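Local coordinates for protein pumilio homology domain family member 4 (Saccharomyces cerevisiae, PDB 3BWT) that binds specific sequences in single-stranded mRNA through its Pumilio-repeat domain and takes part in regulating gene expression in yeast, at residues L68-K81 / K102-V116. Sequence-based numbering, arbitrary orientation.
Sequences LEEVTTEQRIVLTK and KLIECIKTDEEAQIV
Arg-76 and Glu-112 form the polar centre of the junction between Pumilio repeats 2 and 3, a worked example of how a Puf domain stacks equivalent helices of successive repeats side by side. Helices 73-81 and 110-116 run nearly parallel, their axes 9° apart and 10.3 Å at closest approach.

The salt bridge is two-pronged: Arg-76 NE donates to Glu-112 OE2, while NH2 gives a straighter bond to the syn lone pair of OE1 at 3.1 Å, lying in the guanidinium plane. With CG anti to the backbone N (chi1 -168°) and the chain bent at chi3, the guanidinium is brought edge-on to the carboxylate, their planes 30° apart. Cys-106 O sits over one face of the guanidinium, and NH2 also donates to Thr-73 OG1.

Glu-112 also makes, with Thr-109, the capping box of its own helix: Glu-112 N donates to Thr-109 OG1, and Thr-109 N reaches OE1 at 2.8 Å. Four donors in all, Arg-76 NH2, Lys-108 N, Thr-109 N and Thr-109 OG1, grip OE1 and fix the carboxylate's rotation. An alanine in its place would probably leave the buried Arg-76 without its countercharge and the N-H of Thr-109 without its side-chain acceptor. The ammonium of Lys-108 lies 3.6 Å (NZ to NH1) from Arg-76, a like charge that the Glu-112 carboxylate is likely to offset in part.

Apolar groups fill in around this core. Ile-77 lays CG1 across Glu-112 CG, Thr-80 CG2 meets Ile-115 CG2 at 3.6 Å, and Leu-68 CD1 packs on Leu-103 CB between the preceding helices. At the margin, Lys-102 NZ pairs weakly with Glu-105, itself also paired with Lys-139 of the next repeat. Thr-80 OG1, beside both methyls of Leu-103, turns back to donate to Arg-76 O at 3.0 Å, from above the carbonyl plane.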
loop_
_atom_site.group_PDB
_atom_site.type_symbol
_atom_site.label_atom_id
_atom_site.label_comp_id
_atom_site.label_asym_id
_atom_site.label_seq_id
_atom_site.Cartn_x
_atom_site.Cartn_y
_atom_site.Cartn_z
ATOM N N LEU A 68 -23.680 11.010 -1.988
ATOM C CA LEU A 68 -22.723 11.687 -1.120
ATOM C C LEU A 68 -22.102 12.944 -1.764
ATOM O O LEU A 68 -21.906 13.958 -1.096
ATOM C CB LEU A 68 -21.642 10.712 -0.648
ATOM C CG LEU A 68 -22.100 9.674 0.384
ATOM C CD1 LEU A 68 -21.196 8.439 0.384
ATOM C CD2 LEU A 68 -22.184 10.281 1.769
ATOM N N GLU A 69 -21.800 12.886 -3.055
ATOM C CA GLU A 69 -21.228 14.050 -3.723
ATOM C C GLU A 69 -22.227 15.194 -3.785
ATOM O O GLU A 69 -21.865 16.353 -3.621
ATOM C CB GLU A 69 -20.784 13.709 -5.144
ATOM C CG GLU A 69 -19.542 12.844 -5.235
ATOM C CD GLU A 69 -19.397 12.189 -6.601
ATOM O OE1 GLU A 69 -19.811 12.802 -7.614
ATOM O OE2 GLU A 69 -18.881 11.054 -6.662
ATOM N N GLU A 70 -23.491 14.856 -4.005
ATOM C CA GLU A 70 -24.473 15.839 -4.452
ATOM C C GLU A 70 -25.307 16.434 -3.320
ATOM O O GLU A 70 -25.978 17.455 -3.497
ATOM C CB GLU A 70 -25.383 15.213 -5.511
ATOM C CG GLU A 70 -25.745 16.173 -6.623
ATOM C CD GLU A 70 -24.527 16.655 -7.384
ATOM O OE1 GLU A 70 -23.682 15.808 -7.765
ATOM O OE2 GLU A 70 -24.419 17.882 -7.607
ATOM N N VAL A 71 -25.233 15.788 -2.161
ATOM C CA VAL A 71 -26.039 16.104 -0.986
ATOM C C VAL A 71 -25.407 17.294 -0.236
ATOM O O VAL A 71 -24.226 17.593 -0.459
ATOM C CB VAL A 71 -26.136 14.824 -0.105
ATOM C CG1 VAL A 71 -25.127 14.838 1.043
ATOM C CG2 VAL A 71 -27.535 14.618 0.381
ATOM N N THR A 72 -26.161 17.993 0.621
ATOM C CA THR A 72 -25.563 19.138 1.341
ATOM C C THR A 72 -24.730 18.656 2.504
ATOM O O THR A 72 -24.710 17.473 2.812
ATOM C CB THR A 72 -26.583 20.175 1.900
ATOM O OG1 THR A 72 -27.328 19.592 2.977
ATOM C CG2 THR A 72 -27.518 20.682 0.824
ATOM N N THR A 73 -24.052 19.580 3.170
ATOM C CA THR A 73 -23.273 19.192 4.337
ATOM C C THR A 73 -24.175 18.701 5.470
ATOM O O THR A 73 -23.840 17.746 6.172
ATOM C CB THR A 73 -22.356 20.320 4.806
ATOM O OG1 THR A 73 -21.226 20.385 3.929
ATOM C CG2 THR A 73 -21.871 20.057 6.218
ATOM N N GLU A 74 -25.329 19.337 5.631
ATOM C CA GLU A 74 -26.259 18.919 6.661
ATOM C C GLU A 74 -26.656 17.472 6.408
ATOM O O GLU A 74 -26.628 16.637 7.314
ATOM C CB GLU A 74 -27.497 19.820 6.694
ATOM C CG GLU A 74 -27.255 21.206 7.299
ATOM C CD GLU A 74 -26.349 22.073 6.434
ATOM O OE1 GLU A 74 -26.665 22.258 5.235
ATOM O OE2 GLU A 74 -25.323 22.575 6.950
ATOM N N GLN A 75 -27.024 17.177 5.168
ATOM C CA GLN A 75 -27.488 15.844 4.822
ATOM C C GLN A 75 -26.355 14.837 4.948
ATOM O O GLN A 75 -26.533 13.752 5.504
ATOM C CB GLN A 75 -28.054 15.841 3.415
ATOM C CG GLN A 75 -29.388 16.526 3.296
ATOM C CD GLN A 75 -29.702 16.939 1.875
ATOM O OE1 GLN A 75 -28.801 17.270 1.100
ATOM N NE2 GLN A 75 -30.982 16.931 1.526
ATOM N N ARG A 76 -25.185 15.210 4.447
ATOM C CA ARG A 76 -24.028 14.342 4.519
ATOM C C ARG A 76 -23.736 13.935 5.953
ATOM O O ARG A 76 -23.403 12.776 6.225
ATOM C CB ARG A 76 -22.801 15.015 3.913
ATOM C CG ARG A 76 -21.646 14.054 3.702
ATOM C CD ARG A 76 -20.517 14.675 2.894
ATOM N NE ARG A 76 -19.912 15.789 3.610
ATOM C CZ ARG A 76 -20.043 17.061 3.257
ATOM N NH1 ARG A 76 -20.743 17.378 2.176
ATOM N NH2 ARG A 76 -19.465 18.010 3.983
ATOM N N ILE A 77 -23.861 14.885 6.873
ATOM C CA ILE A 77 -23.593 14.608 8.280
ATOM C C ILE A 77 -24.584 13.607 8.864
ATOM O O ILE A 77 -24.243 12.840 9.771
ATOM C CB ILE A 77 -23.558 15.904 9.113
ATOM C CG1 ILE A 77 -22.439 16.805 8.588
ATOM C CG2 ILE A 77 -23.306 15.597 10.572
ATOM C CD1 ILE A 77 -22.500 18.222 9.064
ATOM N N VAL A 78 -25.804 13.601 8.332
ATOM C CA VAL A 78 -26.816 12.666 8.791
ATOM C C VAL A 78 -26.497 11.266 8.279
ATOM O O VAL A 78 -26.597 10.285 9.021
ATOM C CB VAL A 78 -28.239 13.078 8.343
ATOM C CG1 VAL A 78 -29.249 11.971 8.670
ATOM C CG2 VAL A 78 -28.640 14.392 8.988
ATOM N N LEU A 79 -26.117 11.174 7.009
ATOM C CA LEU A 79 -25.728 9.894 6.440
ATOM C C LEU A 79 -24.545 9.324 7.210
ATOM O O LEU A 79 -24.477 8.113 7.457
ATOM C CB LEU A 79 -25.389 10.024 4.956
ATOM C CG LEU A 79 -26.563 10.414 4.056
ATOM C CD1 LEU A 79 -26.227 10.243 2.576
ATOM C CD2 LEU A 79 -27.805 9.617 4.423
ATOM N N THR A 80 -23.621 10.196 7.606
ATOM C CA THR A 80 -22.456 9.755 8.369
ATOM C C THR A 80 -22.894 9.239 9.733
ATOM O O THR A 80 -22.420 8.201 10.187
ATOM C CB THR A 80 -21.387 10.880 8.582
ATOM O OG1 THR A 80 -21.001 11.462 7.328
ATOM C CG2 THR A 80 -20.150 10.317 9.272
ATOM N N LYS A 81 -23.797 9.961 10.391
ATOM C CA LYS A 81 -24.218 9.563 11.738
ATOM C C LYS A 81 -24.954 8.227 11.760
ATOM O O LYS A 81 -24.774 7.433 12.678
ATOM C CB LYS A 81 -25.053 10.653 12.417
ATOM C CG LYS A 81 -24.235 11.871 12.861
ATOM C CD LYS A 81 -25.108 12.942 13.531
ATOM C CE LYS A 81 -24.271 14.129 14.014
ATOM N NZ LYS A 81 -25.083 15.111 14.795
ATOM N N LYS A 102 -15.737 6.808 -0.450
ATOM C CA LYS A 102 -16.319 8.023 -1.013
ATOM C C LYS A 102 -16.789 8.988 0.071
ATOM O O LYS A 102 -16.570 10.201 -0.020
ATOM C CB LYS A 102 -17.483 7.697 -1.938
ATOM C CG LYS A 102 -17.777 8.810 -2.927
ATOM C CD LYS A 102 -16.651 8.897 -3.923
ATOM C CE LYS A 102 -16.890 9.955 -4.965
ATOM N NZ LYS A 102 -15.756 9.947 -5.932
ATOM N N LEU A 103 -17.445 8.448 1.089
ATOM C CA LEU A 103 -17.871 9.250 2.225
ATOM C C LEU A 103 -16.693 10.034 2.788
ATOM O O LEU A 103 -16.768 11.245 2.972
ATOM C CB LEU A 103 -18.480 8.359 3.300
ATOM C CG LEU A 103 -19.163 9.015 4.502
ATOM C CD1 LEU A 103 -20.309 8.145 4.995
ATOM C CD2 LEU A 103 -18.172 9.269 5.624
ATOM N N ILE A 104 -15.599 9.332 3.053
ATOM C CA ILE A 104 -14.382 9.949 3.565
ATOM C C ILE A 104 -13.830 11.019 2.611
ATOM O O ILE A 104 -13.407 12.089 3.045
ATOM C CB ILE A 104 -13.307 8.887 3.855
ATOM C CG1 ILE A 104 -13.776 7.959 4.982
ATOM C CG2 ILE A 104 -11.991 9.550 4.214
ATOM C CD1 ILE A 104 -12.914 6.721 5.180
ATOM N N GLU A 105 -13.848 10.735 1.315
ATOM C CA GLU A 105 -13.410 11.708 0.327
ATOM C C GLU A 105 -14.267 12.957 0.345
ATOM O O GLU A 105 -13.800 14.049 0.007
ATOM C CB GLU A 105 -13.461 11.099 -1.065
ATOM C CG GLU A 105 -12.301 10.191 -1.346
ATOM C CD GLU A 105 -12.452 9.447 -2.638
ATOM O OE1 GLU A 105 -13.531 9.570 -3.265
ATOM O OE2 GLU A 105 -11.493 8.736 -3.017
ATOM N N CYS A 106 -15.527 12.793 0.738
ATOM C CA CYS A 106 -16.506 13.868 0.627
ATOM C C CYS A 106 -16.598 14.789 1.837
ATOM O O CYS A 106 -17.100 15.901 1.723
ATOM C CB CYS A 106 -17.890 13.297 0.330
ATOM S SG CYS A 106 -18.130 12.836 -1.371
ATOM N N ILE A 107 -16.126 14.337 2.991
ATOM C CA ILE A 107 -16.339 15.110 4.205
ATOM C C ILE A 107 -15.537 16.398 4.215
ATOM O O ILE A 107 -14.358 16.418 3.890
ATOM C CB ILE A 107 -16.096 14.295 5.496
ATOM C CG1 ILE A 107 -14.638 13.855 5.599
ATOM C CG2 ILE A 107 -17.043 13.104 5.552
ATOM C CD1 ILE A 107 -14.379 12.928 6.769
ATOM N N LYS A 108 -16.207 17.478 4.589
ATOM C CA LYS A 108 -15.591 18.786 4.621
ATOM C C LYS A 108 -15.343 19.246 6.063
ATOM O O LYS A 108 -14.287 19.801 6.360
ATOM C CB LYS A 108 -16.453 19.792 3.835
ATOM C CG LYS A 108 -16.509 19.520 2.315
ATOM C CD LYS A 108 -17.470 20.459 1.559
ATOM C CE LYS A 108 -18.940 20.120 1.830
ATOM N NZ LYS A 108 -19.918 20.663 0.823
ATOM N N THR A 109 -16.299 18.997 6.958
ATOM C CA THR A 109 -16.219 19.498 8.338
ATOM C C THR A 109 -15.296 18.667 9.221
ATOM O O THR A 109 -14.870 17.579 8.845
ATOM C CB THR A 109 -17.610 19.550 9.040
ATOM O OG1 THR A 109 -18.059 18.219 9.324
ATOM C CG2 THR A 109 -18.644 20.263 8.178
ATOM N N ASP A 110 -15.005 19.177 10.410
ATOM C CA ASP A 110 -14.133 18.470 11.334
ATOM C C ASP A 110 -14.965 17.628 12.289
ATOM O O ASP A 110 -14.475 16.673 12.889
ATOM C CB ASP A 110 -13.249 19.449 12.103
ATOM C CG ASP A 110 -12.169 20.050 11.232
ATOM O OD1 ASP A 110 -11.959 19.531 10.112
ATOM O OD2 ASP A 110 -11.517 21.024 11.679
ATOM N N GLU A 111 -16.232 17.995 12.426
ATOM C CA GLU A 111 -17.174 17.183 13.178
ATOM C C GLU A 111 -17.364 15.848 12.460
ATOM O O GLU A 111 -17.493 14.794 13.089
ATOM C CB GLU A 111 -18.508 17.919 13.304
ATOM C CG GLU A 111 -19.734 17.023 13.233
ATOM C CD GLU A 111 -21.027 17.811 13.337
ATOM O OE1 GLU A 111 -21.073 18.947 12.797
ATOM O OE2 GLU A 111 -21.988 17.295 13.963
ATOM N N GLU A 112 -17.385 15.919 11.133
ATOM C CA GLU A 112 -17.501 14.749 10.281
ATOM C C GLU A 112 -16.292 13.847 10.433
ATOM O O GLU A 112 -16.414 12.623 10.361
ATOM C CB GLU A 112 -17.600 15.177 8.819
ATOM C CG GLU A 112 -19.001 15.453 8.329
ATOM C CD GLU A 112 -19.001 16.067 6.941
ATOM O OE1 GLU A 112 -18.466 17.186 6.771
ATOM O OE2 GLU A 112 -19.543 15.428 6.021
ATOM N N ALA A 113 -15.122 14.456 10.614
ATOM C CA ALA A 113 -13.882 13.697 10.728
ATOM C C ALA A 113 -13.795 13.045 12.089
ATOM O O ALA A 113 -13.319 11.917 12.219
ATOM C CB ALA A 113 -12.679 14.582 10.490
ATOM N N GLN A 114 -14.260 13.755 13.108
ATOM C CA GLN A 114 -14.255 13.197 14.449
ATOM C C GLN A 114 -15.190 12.002 14.551
ATOM O O GLN A 114 -14.853 11.005 15.181
ATOM C CB GLN A 114 -14.591 14.258 15.496
ATOM C CG GLN A 114 -13.378 15.063 15.915
ATOM C CD GLN A 114 -12.138 14.193 16.046
ATOM O OE1 GLN A 114 -11.111 14.466 15.420
ATOM N NE2 GLN A 114 -12.233 13.132 16.851
ATOM N N ILE A 115 -16.352 12.093 13.915
ATOM C CA ILE A 115 -17.273 10.960 13.860
ATOM C C ILE A 115 -16.649 9.750 13.155
ATOM O O ILE A 115 -16.876 8.602 13.548
ATOM C CB ILE A 115 -18.613 11.337 13.181
ATOM C CG1 ILE A 115 -19.435 12.254 14.091
ATOM C CG2 ILE A 115 -19.411 10.090 12.823
ATOM C CD1 ILE A 115 -20.699 12.798 13.444
ATOM N N VAL A 116 -15.858 10.005 12.117
ATOM C CA VAL A 116 -15.223 8.916 11.400
ATOM C C VAL A 116 -14.102 8.286 12.222
ATOM O O VAL A 116 -14.088 7.075 12.400
ATOM C CB VAL A 116 -14.737 9.338 10.000
ATOM C CG1 VAL A 116 -13.768 8.313 9.437
ATOM C CG2 VAL A 116 -15.927 9.511 9.063
#